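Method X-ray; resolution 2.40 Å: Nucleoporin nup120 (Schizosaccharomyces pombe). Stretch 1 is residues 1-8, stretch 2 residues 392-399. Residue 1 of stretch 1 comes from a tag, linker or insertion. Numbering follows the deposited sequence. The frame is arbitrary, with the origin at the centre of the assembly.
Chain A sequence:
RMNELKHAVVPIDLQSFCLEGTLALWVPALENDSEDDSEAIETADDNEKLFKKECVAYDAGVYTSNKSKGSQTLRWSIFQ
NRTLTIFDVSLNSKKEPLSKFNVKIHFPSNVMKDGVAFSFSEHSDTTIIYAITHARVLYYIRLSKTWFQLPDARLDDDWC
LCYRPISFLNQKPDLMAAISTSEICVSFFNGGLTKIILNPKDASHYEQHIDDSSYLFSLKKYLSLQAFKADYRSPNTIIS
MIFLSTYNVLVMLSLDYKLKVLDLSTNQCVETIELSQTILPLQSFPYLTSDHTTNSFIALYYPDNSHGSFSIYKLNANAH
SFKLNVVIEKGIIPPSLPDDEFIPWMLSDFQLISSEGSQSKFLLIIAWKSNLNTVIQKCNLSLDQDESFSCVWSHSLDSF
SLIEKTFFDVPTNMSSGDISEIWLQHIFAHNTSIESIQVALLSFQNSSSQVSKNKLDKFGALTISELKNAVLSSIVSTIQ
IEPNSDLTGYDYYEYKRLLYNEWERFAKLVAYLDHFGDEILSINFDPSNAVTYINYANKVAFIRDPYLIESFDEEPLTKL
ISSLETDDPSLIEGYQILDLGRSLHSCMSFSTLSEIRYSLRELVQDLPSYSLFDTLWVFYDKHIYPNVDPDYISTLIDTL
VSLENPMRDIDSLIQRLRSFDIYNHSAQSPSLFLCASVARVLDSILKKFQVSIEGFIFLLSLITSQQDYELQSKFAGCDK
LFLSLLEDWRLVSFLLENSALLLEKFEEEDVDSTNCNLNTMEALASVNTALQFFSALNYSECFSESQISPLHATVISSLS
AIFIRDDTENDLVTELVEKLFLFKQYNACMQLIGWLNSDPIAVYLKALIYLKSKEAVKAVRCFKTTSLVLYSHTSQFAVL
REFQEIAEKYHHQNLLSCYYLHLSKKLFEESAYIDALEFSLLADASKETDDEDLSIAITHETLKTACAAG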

ATOM      1  N   ARG A   1       8.798  19.070 -32.713  1.00149.35           N
ATOM      2  CA  ARG A   1       9.035  18.578 -31.325  1.00131.61           C
ATOM      3  C   ARG A   1       8.234  19.388 -30.299  1.00129.13           C
ATOM      4  O   ARG A   1       8.244  20.624 -30.315  1.00123.36           O
ATOM      5  N   MET A   2       7.524  18.678 -29.426  1.00117.77           N
ATOM      6  CA  MET A   2       6.756  19.298 -28.347  1.00 95.99           C
ATOM      7  C   MET A   2       6.818  18.455 -27.076  1.00 71.14           C
ATOM      8  O   MET A   2       6.230  17.373 -27.013  1.00 64.65           O
ATOM      9  N   ASN A   3       7.530  18.964 -26.070  1.00 72.02           N
ATOM     10  CA  ASN A   3       7.667  18.292 -24.771  1.00 76.41           C
ATOM     11  C   ASN A   3       6.330  17.940 -24.113  1.00 75.59           C
ATOM     12  O   ASN A   3       5.331  18.645 -24.288  1.00 73.92           O
ATOM     13  N   GLU A   4       6.320  16.840 -23.364  1.00 65.14           N
ATOM     14  CA  GLU A   4       5.120  16.410 -22.661  1.00 68.36           C
ATOM     15  C   GLU A   4       5.133  16.870 -21.205  1.00 71.04           C
ATOM     16  O   GLU A   4       6.175  16.864 -20.552  1.00 73.32           O
ATOM     17  N   LEU A   5       3.969  17.289 -20.718  1.00 67.06           N
ATOM     18  CA  LEU A   5       3.778  17.620 -19.311  1.00 65.87           C
ATOM     19  C   LEU A   5       2.986  16.516 -18.616  1.00 62.04           C
ATOM     20  O   LEU A   5       1.998  16.022 -19.151  1.00 61.20           O
ATOM     21  N   LYS A   6       3.434  16.132 -17.427  1.00 54.56           N
ATOM     22  CA  LYS A   6       2.698  15.184 -16.605  1.00 64.94           C
ATOM     23  C   LYS A   6       2.325  15.832 -15.294  1.00 60.68           C
ATOM     24  O   LYS A   6       2.863  16.882 -14.932  1.00 77.28           O
ATOM     25  N   HIS A   7       1.397  15.215 -14.582  1.00 58.14           N
ATOM     26  CA  HIS A   7       1.029  15.730 -13.277  1.00 55.57           C
ATOM     27  C   HIS A   7       1.025  14.681 -12.207  1.00 49.20           C
ATOM     28  O   HIS A   7       0.924  13.486 -12.486  1.00 47.81           O
ATOM     29  N   ALA A   8       1.196  15.135 -10.973  1.00 53.11           N
ATOM     30  CA  ALA A   8       1.027  14.294  -9.803  1.00 54.65           C
ATOM     31  C   ALA A   8      -0.307  14.661  -9.172  1.00 49.07           C
ATOM     32  O   ALA A   8      -0.534  15.818  -8.839  1.00 47.74           O
ATOM     33  N   VAL A 392       8.278  28.426 -27.308  1.00 88.22           N
ATOM     34  CA  VAL A 392       8.497  26.990 -27.145  1.00 82.69           C
ATOM     35  C   VAL A 392       7.364  26.402 -26.297  1.00 77.43           C
ATOM     36  O   VAL A 392       7.185  26.775 -25.131  1.00 67.46           O
ATOM     37  N   TRP A 393       6.609  25.482 -26.898  1.00 67.09           N
ATOM     38  CA  TRP A 393       5.381  24.950 -26.303  1.00 60.01           C
ATOM     39  C   TRP A 393       5.514  23.541 -25.799  1.00 65.79           C
ATOM     40  O   TRP A 393       6.246  22.731 -26.372  1.00 64.58           O
ATOM     41  N   SER A 394       4.793  23.238 -24.720  1.00 62.63           N
ATOM     42  CA  SER A 394       4.644  21.868 -24.214  1.00 63.80           C
ATOM     43  C   SER A 394       3.221  21.623 -23.686  1.00 56.85           C
ATOM     44  O   SER A 394       2.528  22.564 -23.300  1.00 50.73           O
ATOM     45  N   HIS A 395       2.775  20.368 -23.687  1.00 62.49           N
ATOM     46  CA  HIS A 395       1.412  20.054 -23.247  1.00 63.68           C
ATOM     47  C   HIS A 395       1.280  18.695 -22.630  1.00 62.63           C
ATOM     48  O   HIS A 395       2.210  17.887 -22.688  1.00 57.28           O
ATOM     49  N   SER A 396       0.111  18.439 -22.041  1.00 60.23           N
ATOM     50  CA  SER A 396      -0.199  17.166 -21.393  1.00 57.55           C
ATOM     51  C   SER A 396      -1.167  16.340 -22.228  1.00 81.22           C
ATOM     52  O   SER A 396      -2.202  16.847 -22.668  1.00100.21           O
ATOM     53  N   LEU A 397      -0.832  15.069 -22.428  1.00 94.41           N
ATOM     54  CA  LEU A 397      -1.692  14.144 -23.162  1.00 94.33           C
ATOM     55  C   LEU A 397      -2.446  13.253 -22.175  1.00 94.31           C
ATOM     56  O   LEU A 397      -2.134  12.070 -22.023  1.00 93.26           O
ATOM     57  N   ASP A 398      -3.436  13.831 -21.500  1.00105.76           N
ATOM     58  CA  ASP A 398      -4.179  13.104 -20.473  1.00120.54           C
ATOM     59  C   ASP A 398      -5.470  12.475 -20.998  1.00138.72           C
ATOM     60  O   ASP A 398      -6.245  13.116 -21.712  1.00147.13           O
ATOM     61  N   SER A 399      -5.683  11.215 -20.627  1.00134.90           N
ATOM     62  CA  SER A 399      -6.871  10.461 -21.015  1.00118.81           C
ATOM     63  C   SER A 399      -7.907  10.469 -19.895  1.00102.04           C
ATOM     64  O   SER A 399      -8.935  11.134 -19.994  1.00 83.40           O
TER

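Packing of the N-terminal stretch (residues 1-8) of Nucleoporin nup120 against residues 392-399 of the same chain, a contact whose touching residues are at least 389 positions apart in sequence, burying 506 Å² in all. The two backbones run parallel around Glu 4 and His 395, and two hydrogen bonds to one residue hold them in register: His 395 N donates to Asn 3 O at 3.1 Å, and Leu 5 N donates to His 395 O at 2.7 Å. The same carbonyl also receives a CA-H...O contact, Glu 4 CA lying 3.3 Å from His 395 O.

Met 2 and His 395 each have 78 Å² covered by the other stretch. The CA-to-CB bond of Met 2 points sideways, but its m, t, p rotamer brings the terminal methyl back to the second stretch. There Met 2 CE sits 3.6 Å from Trp 393 CB, an apolar contact, and 3.4 Å from His 395 CD2. The sulfur stands farther off and oblique to the imidazole, with Met 2 SD 5.2 Å from the centroid of the His 395 ring. His 395 takes chi1 p with chi2 near 105°, which carries its ring toward the methionine. The Trp 393 side chain (chi1 m) starts sideways and its indole leads away, so its CB, rather than the ring, meets the methyl.

Leu 5, buried and with 74 Å² covered, points toward the second stretch in the m, t rotamer. Leu 5 CD2 reaches to 3.7 Å from Ser 394 OG, while Leu 5 CB lies 4.2 Å from Ser 396 CB. Both serines (chi1 p) lie close to the opposing backbone: Ser 394 CB is 3.2 Å from Asn 3 O, and Ser 396 CB is 3.2 Å from Leu 5 O. Ser 396 OG finds its hydrogen-bond partner elsewhere in the structure.

Asn 3 and Ser 394 share one face of the sheet, their CB atoms 3.8 Å apart, although the asparagine amide (chi1 m) leads away. Glu 4 and His 395 lie on the other face. Glu 4 extends with chi1 and chi2 both t, and its carboxylate is engaged within its own stretch: Lys 6 NZ forms a salt bridge with Glu 4 OE2 at 3.3 Å, including a weak hydrogen bond. The CA-to-CB bond of His 7 (chi1 p) points toward the second stretch, where His 7 CE1 and Asp 398 OD1 are 4.2 Å apart, oblique to the ring.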

ATOM      1  CB  ARG A   1      10.544  18.555 -30.992  1.00127.30           C
ATOM      2  CG  ARG A   1      11.216  19.903 -30.724  1.00128.06           C
ATOM      3  CD  ARG A   1      11.474  20.721 -31.985  1.00130.18           C
ATOM      4  NE  ARG A   1      12.585  20.200 -32.782  1.00140.27           N
ATOM      5  CZ  ARG A   1      13.067  20.780 -33.880  1.00132.29           C
ATOM      6  NH1 ARG A   1      12.541  21.914 -34.330  1.00125.28           N
ATOM      7  NH2 ARG A   1      14.080  20.226 -34.531  1.00117.66           N
ATOM      8  CB  MET A   2       5.300  19.523 -28.769  1.00 92.32           C
ATOM      9  CG  MET A   2       5.051  20.835 -29.499  1.00103.85           C
ATOM     10  SD  MET A   2       3.299  21.245 -29.647  1.00106.08           S
ATOM     11  CE  MET A   2       2.912  21.757 -27.974  1.00101.66           C
ATOM     12  CB  ASN A   3       8.515  19.135 -23.811  1.00 77.24           C
ATOM     13  CG  ASN A   3      10.005  18.861 -23.942  1.00 88.15           C
ATOM     14  OD1 ASN A   3      10.447  18.104 -24.815  1.00 85.37           O
ATOM     15  ND2 ASN A   3      10.793  19.479 -23.066  1.00 71.89           N
ATOM     16  CB  GLU A   4       4.958  14.893 -22.741  1.00 69.22           C
ATOM     17  CG  GLU A   4       3.543  14.411 -22.452  1.00 76.61           C
ATOM     18  CD  GLU A   4       3.429  12.898 -22.398  1.00 89.37           C
ATOM     19  OE1 GLU A   4       4.084  12.213 -23.212  1.00104.11           O
ATOM     20  OE2 GLU A   4       2.676  12.392 -21.541  1.00 86.34           O
ATOM     21  CB  LEU A   5       3.032  18.945 -19.160  1.00 55.08           C
ATOM     22  CG  LEU A   5       3.609  20.203 -19.803  1.00 62.82           C
ATOM     23  CD1 LEU A   5       2.596  21.328 -19.656  1.00 58.87           C
ATOM     24  CD2 LEU A   5       4.957  20.591 -19.205  1.00 59.10           C
ATOM     25  CB  LYS A   6       3.520  13.918 -16.365  1.00 61.65           C
ATOM     26  CG  LYS A   6       3.334  12.884 -17.455  1.00 62.09           C
ATOM     27  CD  LYS A   6       4.599  12.079 -17.666  1.00 79.70           C
ATOM     28  CE  LYS A   6       4.565  11.335 -18.991  1.00 77.07           C
ATOM     29  NZ  LYS A   6       3.427  10.378 -19.061  1.00 79.04           N
ATOM     30  CB  HIS A   7      -0.282  16.522 -13.346  1.00 56.48           C
ATOM     31  CG  HIS A   7      -1.499  15.703 -13.718  1.00 61.23           C
ATOM     32  ND1 HIS A   7      -1.421  14.513 -14.339  1.00 67.96           N
ATOM     33  CD2 HIS A   7      -2.858  15.976 -13.563  1.00 68.75           C
ATOM     34  CE1 HIS A   7      -2.662  14.032 -14.545  1.00 70.69           C
ATOM     35  NE2 HIS A   7      -3.539  14.929 -14.071  1.00 70.15           N
ATOM     36  CB  ALA A   8       2.164  14.525  -8.823  1.00 60.22           C
ATOM     37  CB  VAL A 392       9.874  26.694 -26.507  1.00 78.13           C
ATOM     38  CG1 VAL A 392      10.176  25.201 -26.550  1.00 71.03           C
ATOM     39  CG2 VAL A 392      10.971  27.481 -27.211  1.00 60.72           C
ATOM     40  CB  TRP A 393       4.241  25.011 -27.315  1.00 54.80           C
ATOM     41  CG  TRP A 393       3.753  26.405 -27.609  1.00 65.54           C
ATOM     42  CD1 TRP A 393       4.232  27.289 -28.573  1.00 73.41           C
ATOM     43  CD2 TRP A 393       2.666  27.131 -26.938  1.00 83.21           C
ATOM     44  NE1 TRP A 393       3.539  28.471 -28.543  1.00 77.07           N
ATOM     45  CE2 TRP A 393       2.588  28.445 -27.586  1.00 76.27           C
ATOM     46  CE3 TRP A 393       1.784  26.836 -25.903  1.00 74.92           C
ATOM     47  CZ2 TRP A 393       1.664  29.400 -27.201  1.00 72.56           C
ATOM     48  CZ3 TRP A 393       0.854  27.809 -25.525  1.00 73.61           C
ATOM     49  CH2 TRP A 393       0.798  29.060 -26.160  1.00 78.69           C
ATOM     50  CB  SER A 394       5.698  21.560 -23.144  1.00 62.00           C
ATOM     51  OG  SER A 394       5.756  22.579 -22.168  1.00 58.99           O
ATOM     52  CB  HIS A 395       0.431  20.199 -24.407  1.00 74.57           C
ATOM     53  CG  HIS A 395       0.599  19.154 -25.480  1.00 85.94           C
ATOM     54  ND1 HIS A 395      -0.251  18.122 -25.622  1.00100.27           N
ATOM     55  CD2 HIS A 395       1.566  19.007 -26.470  1.00 84.12           C
ATOM     56  CE1 HIS A 395       0.146  17.355 -26.654  1.00 97.09           C
ATOM     57  NE2 HIS A 395       1.259  17.899 -27.172  1.00 90.14           N
ATOM     58  CB  SER A 396      -0.808  17.405 -20.011  1.00 48.60           C
ATOM     59  OG  SER A 396      -2.108  17.962 -20.118  1.00 49.50           O
ATOM     60  CB  LEU A 397      -0.859  13.307 -24.147  1.00103.72           C
ATOM     61  CG  LEU A 397      -1.462  12.750 -25.453  1.00113.98           C
ATOM     62  CD1 LEU A 397      -2.366  11.540 -25.227  1.00104.00           C
ATOM     63  CD2 LEU A 397      -2.173  13.826 -26.273  1.00 98.47           C
ATOM     64  CB  ASP A 398      -4.472  14.002 -19.268  1.00108.22           C
ATOM     65  CG  ASP A 398      -5.025  13.227 -18.085  1.00 99.28           C
ATOM     66  OD1 ASP A 398      -4.513  12.124 -17.801  1.00 86.45           O
ATOM     67  OD2 ASP A 398      -5.973  13.722 -17.440  1.00 99.46           O
ATOM     68  CB  SER A 399      -6.494   9.022 -21.374  1.00105.80           C
ATOM     69  OG  SER A 399      -5.796   8.398 -20.310  1.00 88.51           O
TER